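Side-chain contacts in McyG protein (Microcystis aeruginosa PCC 7806, PDB 4R0M), which probably activates a phenylalanine-like acid as its acyl-adenylate and loads it onto a carrier domain during microcystin biosynthesis: residues H211-Q214 against Q215-T218; L260-I263 against Q264-V268. All blocks are in the same frame, centred on the assembly; numbering follows the deposited sequence.

Interaction 1: H211-Q214 against Q215-T218; sequences HFTQ and QEVT
OE2 of Glu-216 is gripped by two donors: the backbone N of Thr-213, in a weak bond of 3.5 Å, and the ammonium of Lys-299, in a salt bridge. The carboxylate gets there by folding back on its own chain. Its bend at chi2 (-63°) swings it under the loop that, in the AMP-binding region of this ANL-clan adenylation domain, joins helix 196-210 to strand 217-220 of the mixed sheet. OE2 thus also lies 3.4 Å from Phe-212 CA and 3.7 Å from Phe-212 CD1. Carboxylate and ring meet crosswise, their planes 72° apart. Phe-212 suits the inner side of the loop, since its ring packs on Met-236, Leu-240 and Ile-270 and meets Phe-300 edge-to-face.

The loop reverses through a type I beta turn from Thr-213 to Glu-216, closed by the bond of Glu-216 N to Thr-213 O (3.2 Å, N-H...O angle 163°). The outer side of the turn is polar: the hydroxyl OG1 of Thr-213 donates to Gln-215 OE1 at 2.9 Å, reaching the amide oxygen from above its plane. Gln-215, also bent at chi2, curls over the turn to accept it, while its NE2 rests 3.4 Å from CG of Gln-214. A short hydroxyl and a flexible amide suit this largely exposed bend, since they can pair with each other and still face solvent.

With an alanine in place of Glu-216, Lys-299 would probably lose its counter-charge and Thr-213 N its weak acceptor, leaving a gap beside the Phe-212 ring. The other oxygen, OE1, bonds to Ser-269 OG. A buried carboxylate paired with a lysine and a serine, and more weakly with a peptide N-H, is likely to stay ionised, and it ties the turn to the residues that lead into strands 270-273 and 300-303.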
loop_
_atom_site.group_PDB
_atom_site.type_symbol
_atom_site.label_atom_id
_atom_site.label_comp_id
_atom_site.label_asym_id
_atom_site.label_seq_id
_atom_site.Cartn_x
_atom_site.Cartn_y
_atom_site.Cartn_z
ATOM N N HIS A 211 14.131 -12.918 11.674
ATOM C CA HIS A 211 15.463 -12.726 12.270
ATOM C C HIS A 211 16.065 -11.373 11.985
ATOM O O HIS A 211 17.235 -11.267 11.607
ATOM C CB HIS A 211 16.425 -13.842 11.848
ATOM C CG HIS A 211 15.857 -15.235 11.999
ATOM N ND1 HIS A 211 15.641 -15.804 13.200
ATOM C CD2 HIS A 211 15.474 -16.174 11.044
ATOM C CE1 HIS A 211 15.136 -17.041 13.026
ATOM N NE2 HIS A 211 15.035 -17.266 11.705
ATOM N N PHE A 212 15.266 -10.323 12.164
ATOM C CA PHE A 212 15.753 -8.956 11.993
ATOM C C PHE A 212 16.449 -8.478 13.263
ATOM O O PHE A 212 16.037 -8.822 14.371
ATOM C CB PHE A 212 14.609 -7.997 11.633
ATOM C CG PHE A 212 13.913 -8.309 10.331
ATOM C CD1 PHE A 212 14.593 -8.907 9.269
ATOM C CD2 PHE A 212 12.576 -7.964 10.152
ATOM C CE1 PHE A 212 13.943 -9.179 8.073
ATOM C CE2 PHE A 212 11.923 -8.230 8.957
ATOM C CZ PHE A 212 12.607 -8.834 7.915
ATOM N N THR A 213 17.504 -7.687 13.092
ATOM C CA THR A 213 18.258 -7.124 14.216
ATOM C C THR A 213 18.481 -5.629 14.001
ATOM O O THR A 213 18.082 -5.088 12.968
ATOM C CB THR A 213 19.618 -7.832 14.412
ATOM O OG1 THR A 213 20.367 -7.791 13.190
ATOM C CG2 THR A 213 19.421 -9.285 14.834
ATOM N N GLN A 214 19.121 -4.966 14.964
ATOM C CA GLN A 214 19.373 -3.520 14.878
ATOM C C GLN A 214 20.350 -3.130 13.763
ATOM O O GLN A 214 20.518 -1.949 13.464
ATOM C CB GLN A 214 19.840 -2.957 16.228
ATOM C CG GLN A 214 21.130 -3.556 16.768
ATOM C CD GLN A 214 21.761 -2.709 17.863
ATOM O OE1 GLN A 214 21.647 -1.481 17.860
ATOM N NE2 GLN A 214 22.441 -3.364 18.800
ATOM N N GLN A 215 20.980 -4.130 13.152
ATOM C CA GLN A 215 21.919 -3.907 12.056
ATOM C C GLN A 215 21.232 -3.789 10.688
ATOM O O GLN A 215 21.894 -3.514 9.682
ATOM C CB GLN A 215 22.984 -5.011 12.016
ATOM C CG GLN A 215 23.986 -4.981 13.165
ATOM C CD GLN A 215 23.546 -5.801 14.368
ATOM O OE1 GLN A 215 22.970 -6.881 14.229
ATOM N NE2 GLN A 215 23.835 -5.295 15.559
ATOM N N GLU A 216 19.914 -3.992 10.649
ATOM C CA GLU A 216 19.157 -3.903 9.398
ATOM C C GLU A 216 19.153 -2.484 8.847
ATOM O O GLU A 216 19.279 -1.511 9.593
ATOM C CB GLU A 216 17.706 -4.378 9.570
ATOM C CG GLU A 216 17.517 -5.788 10.119
ATOM C CD GLU A 216 18.073 -6.885 9.229
ATOM O OE1 GLU A 216 18.439 -6.606 8.068
ATOM O OE2 GLU A 216 18.142 -8.041 9.703
ATOM N N VAL A 217 19.023 -2.379 7.530
ATOM C CA VAL A 217 18.822 -1.097 6.869
ATOM C C VAL A 217 17.578 -1.211 5.989
ATOM O O VAL A 217 17.576 -1.930 4.987
ATOM C CB VAL A 217 20.049 -0.678 6.029
ATOM C CG1 VAL A 217 19.801 0.664 5.356
ATOM C CG2 VAL A 217 21.306 -0.614 6.892
ATOM N N THR A 218 16.514 -0.522 6.392
ATOM C CA THR A 218 15.259 -0.529 5.642
ATOM C C THR A 218 15.184 0.667 4.704
ATOM O O THR A 218 15.676 1.750 5.031
ATOM C CB THR A 218 14.020 -0.526 6.565
ATOM O OG1 THR A 218 13.968 0.698 7.305
ATOM C CG2 THR A 218 14.048 -1.705 7.533
#

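Interaction 2: L260-I263 against Q264-V268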
loop_
_atom_site.group_PDB
_atom_site.type_symbol
_atom_site.label_atom_id
_atom_site.label_comp_id
_atom_site.label_asym_id
_atom_site.label_seq_id
_atom_site.Cartn_x
_atom_site.Cartn_y
_atom_site.Cartn_z
ATOM N N LEU A 260 17.484 0.679 -7.223
ATOM C CA LEU A 260 18.626 -0.233 -7.202
ATOM C C LEU A 260 19.907 0.480 -6.772
ATOM O O LEU A 260 20.741 -0.092 -6.066
ATOM C CB LEU A 260 18.814 -0.876 -8.581
ATOM C CG LEU A 260 18.153 -2.226 -8.905
ATOM C CD1 LEU A 260 16.739 -2.367 -8.353
ATOM C CD2 LEU A 260 18.168 -2.461 -10.409
ATOM N N GLU A 261 20.046 1.731 -7.204
ATOM C CA GLU A 261 21.179 2.578 -6.846
ATOM C C GLU A 261 21.226 2.820 -5.335
ATOM O O GLU A 261 22.294 2.753 -4.719
ATOM C CB GLU A 261 21.092 3.908 -7.603
ATOM C CG GLU A 261 22.157 4.939 -7.237
ATOM C CD GLU A 261 23.459 4.775 -8.006
ATOM O OE1 GLU A 261 23.668 3.727 -8.656
ATOM O OE2 GLU A 261 24.286 5.711 -7.962
ATOM N N LEU A 262 20.062 3.094 -4.751
ATOM C CA LEU A 262 19.961 3.390 -3.325
ATOM C C LEU A 262 20.150 2.154 -2.444
ATOM O O LEU A 262 20.688 2.258 -1.339
ATOM C CB LEU A 262 18.638 4.091 -3.010
ATOM C CG LEU A 262 18.493 5.545 -3.485
ATOM C CD1 LEU A 262 17.026 5.953 -3.500
ATOM C CD2 LEU A 262 19.321 6.510 -2.646
ATOM N N ILE A 263 19.718 0.994 -2.939
ATOM C CA ILE A 263 19.968 -0.277 -2.256
ATOM C C ILE A 263 21.476 -0.537 -2.165
ATOM O O ILE A 263 21.982 -0.931 -1.113
ATOM C CB ILE A 263 19.250 -1.461 -2.948
ATOM C CG1 ILE A 263 17.730 -1.340 -2.779
ATOM C CG2 ILE A 263 19.729 -2.795 -2.386
ATOM C CD1 ILE A 263 16.925 -2.172 -3.755
ATOM N N GLN A 264 22.178 -0.292 -3.270
ATOM C CA GLN A 264 23.623 -0.480 -3.358
ATOM C C GLN A 264 24.388 0.522 -2.492
ATOM O O GLN A 264 25.270 0.135 -1.721
ATOM C CB GLN A 264 24.076 -0.362 -4.817
ATOM C CG GLN A 264 25.570 -0.549 -5.033
ATOM C CD GLN A 264 26.001 -0.236 -6.453
ATOM O OE1 GLN A 264 26.301 -1.139 -7.231
ATOM N NE2 GLN A 264 26.028 1.051 -6.800
ATOM N N LYS A 265 24.040 1.801 -2.633
ATOM C CA LYS A 265 24.719 2.900 -1.948
ATOM C C LYS A 265 24.607 2.813 -0.424
ATOM O O LYS A 265 25.571 3.097 0.289
ATOM C CB LYS A 265 24.162 4.242 -2.436
ATOM C CG LYS A 265 24.865 5.467 -1.875
ATOM C CD LYS A 265 24.097 6.740 -2.193
ATOM C CE LYS A 265 24.763 7.955 -1.567
ATOM N NZ LYS A 265 24.111 9.228 -1.987
ATOM N N HIS A 266 23.434 2.423 0.064
ATOM C CA HIS A 266 23.160 2.408 1.499
ATOM C C HIS A 266 23.199 1.034 2.104
ATOM O O HIS A 266 22.878 0.863 3.283
ATOM C CB HIS A 266 21.816 3.063 1.781
ATOM C CG HIS A 266 21.819 4.557 1.592
ATOM N ND1 HIS A 266 22.198 5.406 2.561
ATOM C CD2 HIS A 266 21.475 5.341 0.494
ATOM C CE1 HIS A 266 22.101 6.670 2.114
ATOM N NE2 HIS A 266 21.657 6.630 0.849
ATOM N N GLN A 267 23.601 0.047 1.305
ATOM C CA GLN A 267 23.655 -1.351 1.739
ATOM C C GLN A 267 22.347 -1.774 2.413
ATOM O O GLN A 267 22.332 -2.233 3.558
ATOM C CB GLN A 267 24.876 -1.606 2.639
ATOM C CG GLN A 267 26.203 -1.630 1.890
ATOM C CD GLN A 267 26.305 -2.790 0.915
ATOM O OE1 GLN A 267 26.255 -2.601 -0.300
ATOM N NE2 GLN A 267 26.429 -4.002 1.446
ATOM N N VAL A 268 21.252 -1.601 1.674
ATOM C CA VAL A 268 19.902 -1.859 2.168
ATOM C C VAL A 268 19.627 -3.358 2.243
ATOM O O VAL A 268 19.941 -4.103 1.313
ATOM C CB VAL A 268 18.858 -1.139 1.285
ATOM C CG1 VAL A 268 17.436 -1.544 1.650
ATOM C CG2 VAL A 268 19.031 0.370 1.396
#
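Helix 258-265 ends as its carbonyls accept first from four and then from five residues ahead: Lys-265 N bonds to Glu-261 O (2.9 Å) and His-266 N to Leu-262 O (3.1 Å), after which Val-268 N reaches back to Ile-263 O (3.0 Å, N-H...O angle 165°). This is a Schellman motif. The six-to-one bond from Val-268 lies in the carbonyl plane, on a lone pair, and encloses a weak bond from Gln-267 N to Gln-264 O. Gln-267 makes the turn possible by adopting left-handed backbone angles, with phi +49°, a conformation more often given to glycine.

The motif's usual apolar clasp is present. Val-268 points back at the last helical turn, its CB 4.1 Å from Ile-263 CG2 and its CG2 3.8 Å from Ile-263 CA. Two beta-branched residues suit this job, being broad next to the backbone where the chain doubles back. Ile-263 also leans on Leu-295, and Val-268 on Val-217 and Ile-245 of neighbouring strands.

Polar chains occupy the more exposed side of the helix end. Gln-264, extended from a CG anti to the backbone N (chi1 180°), sends OE1 to the backbone N of Asn-294, while its NE2 stays 4.0 Å from Glu-261 OE1. Lys-265 is stretched out fully and forms a salt bridge with Glu-43 OE2, an oxygen that His-266 NE2 also binds. Leu-262 is buried instead, packing on Leu-219 of strand 217-220. It runs beside His-266 in the same direction, CD2 of the leucine 4.0 Å from CD2 of the imidazole, whose edge is turned to Leu-262 O.

How the interactions relate
Both contacts are chain reversals that feed strands of the same mixed sheet: interaction 1 leads into strand 217-220, interaction 2 into the adjacent parallel strand 270-273. Each has a core and a surface side. In interaction 1 Phe-212 and Glu-216 are buried, Thr-213 and Gln-215 exposed; in interaction 2 Leu-262, Ile-263 and Val-268 are buried, Lys-265 exposed. Residues 211-218 add a buried carboxylate, with partners just ahead of neighbouring strands, to a single turn-closing backbone bond, whereas residues 260-268 rely on several helical backbone bonds and an aliphatic clasp. The two meet where Val-217 O lies 3.4 Å from Val-268 CG1, and Ser-269 bonds to both Glu-216 and Val-217.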